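Local coordinates for protein dihydroxyacetone kinase (Citrobacter freundii, PDB 1UN8) that catalyses the ATP-dependent phosphorylation of dihydroxyacetone to dihydroxyacetone phosphate, using a divalent metal cation, in the oxidative route of glycerol fermentation, at residues V53-G58 with G72-A77; G138-L143 with R150-T155. All coordinates share one frame; numbering follows the deposited sequence.

Interaction 1 of 2, residues V53-G58 with G72-A77; sequences VISGGG and GMLTAA
Val53 and Ser55, with Leu74 lying across both, carry most of the surface buried where strand 52-59 pairs in parallel with the chain leading into strand 76-80. Val53 is held at both ends of its backbone by one residue. Val53 O accepts a hydrogen bond from Thr75 N at 2.8 Å, nearly straight (176° at the hydrogen), while Val53 N donates to Thr75 OG1 at 3.1 Å. The hydroxyl reaches that N because OG1 stands anti to the carbonyl carbon of Thr75 (chi1 -67°), and here a side chain takes the place of a main-chain acceptor. Farther along, Ser55 N bonds to Ala76 O at 3.2 Å, and the parallel bridge from Ser55 to Ala77 carries the pairing on.

The apolar part crosses one face of the sheet. Leu74 meets Val53 at about a right angle, its CD1 3.9 Å from Val53 CG1, and the other branch of Leu74 reaches the serine, CD2 lying 3.6 Å from Ser55 CB. Ser55 OG bonds instead to Ile107 O on strand 104-109, and His159 of helix 155-167 covers this side. On the other face Ile54 CG1 packs 4.1 Å from Ala76 CB, against helix 88-98.

Every touching residue is buried, and three hydrogen bonds, one to the Thr75 hydroxyl, give Val53 N and O and Ser55 N partners away from solvent. They join an interior strand to its neighbour; the strand runs on through Gly56 and Gly57 to the substrate-binding Gly58.

Interaction 2 of 2, residues G138-L143 with R150-T155; sequences GDDISL and RGIAGT
An Asx turn at Asp140 and a type I beta turn from Ile152 to Thr155 meet in the loop between strand 132-137 and helix 155-167 of the DhaK domain, and Asp139 and Asp140 tie its two arms together. The beta turn is closed by Thr155 N bonding back to Ile152 O at 2.9 Å, an oxygen that Thr155 OG1 also bonds. Asp139 grips the second arm through its carboxylate: Asp139 OD1 accepts from Ile152 N at 2.8 Å on its syn side, and OD2 receives a weak, bent bond from Gly154 N. Its CG sits between the backbone N and the carbonyl carbon (chi1 61°), which, with the carboxylate's own rotation, brings OD1 to Ile152 N and OD2 near Gly154 N. Ser188 OG on strand 186-192 is a further partner of OD2, so several donors would stabilise the negative charge.

The neighbouring Asp140 N donates to Arg150 O at 3.0 Å, almost in line with the carbonyl. Its side chain passes Ile152 CD1, which lies 3.3 Å from Asp140 CB. Ser142 N closes the Asx turn on Asp140 OD1 from above the carboxylate plane (63° out of it), and Ser142 OG donates to OD2.

Asp140 and Arg150 run side by side with carboxylate and guanidinium planes 20° apart, yet Asp140 OD2 and Arg150 NH1 stay 4.6 Å from each other. One water links OD2 to NH1 across this gap, and a second links OD2 to the Arg150 backbone N; NH1 also bonds to Pro223 O. The Arg150 side chain comes within about 7 Å of that of His220, the active-site histidine. Over the centre of one guanidinium face rests Leu143 CD1, 3.8 Å from Arg150 CZ.

Interaction 1 closes before interaction 2 opens along the chain, and all four segments belong to the DhaK part of the protein. Their centres are 18 Å apart and their nearest atoms about 5 Å, without touching. Interaction 1 lies inside the six-stranded mixed sheet; interaction 2 follows strand 132-137, an outermost strand of that sheet, and also packs on strand 186-192 of the second sheet. Helix 155-167 connects them, beginning at Thr155 and touching Val53, Ser55, Met73 and Leu74. Both contacts lie close to the substrate-binding Lys109: the side chains of Ser55 and Thr155 are about 6 Å and 3 Å from that of Lys109, which places both near the substrate site.

Interaction 1 of 2, residues V53-G58 with G72-A77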
loop_
_atom_site.group_PDB
_atom_site.type_symbol
_atom_site.label_atom_id
_atom_site.label_comp_id
_atom_site.label_asym_id
_atom_site.label_seq_id
_atom_site.Cartn_x
_atom_site.Cartn_y
_atom_site.Cartn_z
ATOM N N VAL A 53 22.185 13.275 11.174
ATOM C CA VAL A 53 20.849 13.091 11.729
ATOM C C VAL A 53 20.530 11.593 11.660
ATOM O O VAL A 53 20.162 11.076 10.596
ATOM C CB VAL A 53 19.791 13.871 10.917
ATOM C CG1 VAL A 53 18.413 13.708 11.535
ATOM C CG2 VAL A 53 20.166 15.346 10.841
ATOM N N ILE A 54 20.656 10.892 12.778
ATOM C CA ILE A 54 20.416 9.442 12.828
ATOM C C ILE A 54 19.032 9.117 13.394
ATOM O O ILE A 54 18.535 9.820 14.291
ATOM C CB ILE A 54 21.467 8.726 13.698
ATOM C CG1 ILE A 54 22.794 8.615 12.945
ATOM C CG2 ILE A 54 20.964 7.353 14.116
ATOM C CD1 ILE A 54 23.946 8.143 13.805
ATOM N N SER A 55 18.422 8.060 12.872
ATOM C CA SER A 55 17.131 7.626 13.373
ATOM C C SER A 55 17.053 6.106 13.337
ATOM O O SER A 55 18.071 5.418 13.197
ATOM C CB SER A 55 15.997 8.223 12.546
ATOM O OG SER A 55 14.753 8.067 13.207
ATOM N N GLY A 56 15.835 5.584 13.453
ATOM C CA GLY A 56 15.665 4.145 13.437
ATOM C C GLY A 56 14.656 3.668 14.458
ATOM O O GLY A 56 13.721 4.396 14.821
ATOM N N GLY A 57 14.844 2.431 14.908
ATOM C CA GLY A 57 13.933 1.828 15.858
ATOM C C GLY A 57 13.524 0.473 15.304
ATOM O O GLY A 57 14.123 -0.008 14.337
ATOM N N GLY A 58 12.510 -0.143 15.903
ATOM C CA GLY A 58 12.072 -1.448 15.439
ATOM C C GLY A 58 11.621 -1.377 14.000
ATOM O O GLY A 58 11.194 -0.321 13.549
ATOM N N GLY A 72 19.311 15.980 2.568
ATOM C CA GLY A 72 18.147 16.737 3.002
ATOM C C GLY A 72 17.372 16.080 4.137
ATOM O O GLY A 72 16.444 16.686 4.694
ATOM N N MET A 73 17.739 14.838 4.468
ATOM C CA MET A 73 17.083 14.093 5.539
ATOM C C MET A 73 18.048 13.195 6.301
ATOM O O MET A 73 19.217 13.534 6.473
ATOM C CB MET A 73 15.917 13.251 4.992
ATOM C CG MET A 73 14.706 14.076 4.585
ATOM S SD MET A 73 13.221 13.126 4.137
ATOM C CE MET A 73 12.358 13.106 5.708
ATOM N N LEU A 74 17.551 12.048 6.750
ATOM C CA LEU A 74 18.346 11.114 7.532
ATOM C C LEU A 74 19.717 10.776 6.974
ATOM O O LEU A 74 19.880 10.600 5.770
ATOM C CB LEU A 74 17.542 9.832 7.750
ATOM C CG LEU A 74 16.882 9.677 9.127
ATOM C CD1 LEU A 74 16.369 11.013 9.640
ATOM C CD2 LEU A 74 15.757 8.653 9.020
ATOM N N THR A 75 20.699 10.692 7.870
ATOM C CA THR A 75 22.074 10.358 7.503
ATOM C C THR A 75 22.219 8.850 7.563
ATOM O O THR A 75 22.911 8.246 6.754
ATOM C CB THR A 75 23.090 10.995 8.474
ATOM O OG1 THR A 75 23.064 12.420 8.321
ATOM C CG2 THR A 75 24.494 10.483 8.199
ATOM N N ALA A 76 21.549 8.244 8.535
ATOM C CA ALA A 76 21.587 6.802 8.709
ATOM C C ALA A 76 20.359 6.380 9.499
ATOM O O ALA A 76 19.697 7.211 10.117
ATOM C CB ALA A 76 22.857 6.401 9.453
ATOM N N ALA A 77 20.057 5.085 9.476
ATOM C CA ALA A 77 18.911 4.548 10.209
ATOM C C ALA A 77 19.348 3.247 10.863
ATOM O O ALA A 77 19.991 2.408 10.229
ATOM C CB ALA A 77 17.718 4.302 9.254
#

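Interaction 2 of 2, residues G138-L143 with R150-T155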
loop_
_atom_site.group_PDB
_atom_site.type_symbol
_atom_site.label_atom_id
_atom_site.label_comp_id
_atom_site.label_asym_id
_atom_site.label_seq_id
_atom_site.Cartn_x
_atom_site.Cartn_y
_atom_site.Cartn_z
ATOM N N GLY A 138 6.957 12.632 20.218
ATOM C CA GLY A 138 5.717 12.057 20.706
ATOM C C GLY A 138 4.566 12.856 20.133
ATOM O O GLY A 138 3.943 13.653 20.822
ATOM N N ASP A 139 4.282 12.632 18.856
ATOM C CA ASP A 139 3.233 13.367 18.166
ATOM C C ASP A 139 1.793 12.854 18.276
ATOM O O ASP A 139 0.859 13.574 17.935
ATOM C CB ASP A 139 3.620 13.519 16.686
ATOM C CG ASP A 139 3.776 12.181 15.974
ATOM O OD1 ASP A 139 4.532 11.314 16.459
ATOM O OD2 ASP A 139 3.142 11.997 14.915
ATOM N N ASP A 140 1.604 11.627 18.750
ATOM C CA ASP A 140 0.259 11.068 18.878
ATOM C C ASP A 140 -0.598 11.854 19.876
ATOM O O ASP A 140 -0.132 12.202 20.959
ATOM C CB ASP A 140 0.362 9.596 19.297
ATOM C CG ASP A 140 -0.993 8.917 19.430
ATOM O OD1 ASP A 140 -1.952 9.342 18.756
ATOM O OD2 ASP A 140 -1.088 7.940 20.206
ATOM N N ILE A 141 -1.843 12.149 19.502
ATOM C CA ILE A 141 -2.746 12.883 20.387
ATOM C C ILE A 141 -3.939 12.037 20.825
ATOM O O ILE A 141 -4.860 12.539 21.477
ATOM C CB ILE A 141 -3.313 14.154 19.709
ATOM C CG1 ILE A 141 -4.300 13.760 18.600
ATOM C CG2 ILE A 141 -2.175 15.025 19.189
ATOM C CD1 ILE A 141 -4.747 14.936 17.744
ATOM N N SER A 142 -3.929 10.761 20.464
ATOM C CA SER A 142 -5.029 9.876 20.810
ATOM C C SER A 142 -5.250 9.635 22.304
ATOM O O SER A 142 -6.371 9.371 22.730
ATOM C CB SER A 142 -4.847 8.525 20.124
ATOM O OG SER A 142 -3.764 7.811 20.685
ATOM N N LEU A 143 -4.185 9.728 23.094
ATOM C CA LEU A 143 -4.261 9.468 24.530
ATOM C C LEU A 143 -3.889 10.670 25.396
ATOM O O LEU A 143 -2.784 10.750 25.923
ATOM C CB LEU A 143 -3.353 8.286 24.864
ATOM C CG LEU A 143 -3.728 7.038 24.058
ATOM C CD1 LEU A 143 -2.647 5.961 24.159
ATOM C CD2 LEU A 143 -5.069 6.525 24.566
ATOM N N ARG A 150 2.908 8.578 22.169
ATOM C CA ARG A 150 3.640 7.713 21.270
ATOM C C ARG A 150 4.096 8.508 20.064
ATOM O O ARG A 150 3.458 9.481 19.675
ATOM C CB ARG A 150 2.753 6.566 20.800
ATOM C CG ARG A 150 2.308 5.631 21.886
ATOM C CD ARG A 150 1.059 4.888 21.453
ATOM N NE ARG A 150 0.610 3.937 22.462
ATOM C CZ ARG A 150 -0.537 3.275 22.401
ATOM N NH1 ARG A 150 -1.360 3.461 21.373
ATOM N NH2 ARG A 150 -0.860 2.425 23.365
ATOM N N GLY A 151 5.214 8.081 19.484
ATOM C CA GLY A 151 5.730 8.728 18.297
ATOM C C GLY A 151 5.306 7.902 17.093
ATOM O O GLY A 151 5.592 6.706 17.018
ATOM N N ILE A 152 4.615 8.547 16.155
ATOM C CA ILE A 152 4.147 7.876 14.954
ATOM C C ILE A 152 4.515 8.639 13.665
ATOM O O ILE A 152 5.538 9.297 13.609
ATOM C CB ILE A 152 2.614 7.639 15.055
ATOM C CG1 ILE A 152 1.884 8.989 15.168
ATOM C CG2 ILE A 152 2.312 6.729 16.279
ATOM C CD1 ILE A 152 0.707 8.971 16.103
ATOM N N ALA A 153 3.664 8.573 12.651
ATOM C CA ALA A 153 3.930 9.196 11.359
ATOM C C ALA A 153 4.597 10.572 11.338
ATOM O O ALA A 153 5.528 10.799 10.568
ATOM C CB ALA A 153 2.650 9.237 10.537
ATOM N N GLY A 154 4.124 11.485 12.180
ATOM C CA GLY A 154 4.684 12.823 12.208
ATOM C C GLY A 154 6.196 12.864 12.346
ATOM O O GLY A 154 6.841 13.823 11.935
ATOM N N THR A 155 6.763 11.819 12.931
ATOM C CA THR A 155 8.197 11.763 13.124
ATOM C C THR A 155 8.968 12.144 11.861
ATOM O O THR A 155 9.936 12.888 11.929
ATOM C CB THR A 155 8.656 10.348 13.561
ATOM O OG1 THR A 155 8.035 9.993 14.810
ATOM C CG2 THR A 155 10.175 10.306 13.708
HETATM O O HOH W 1 -0.002 8.330 22.865
HETATM O O HOH W 2 -1.422 5.226 19.223
#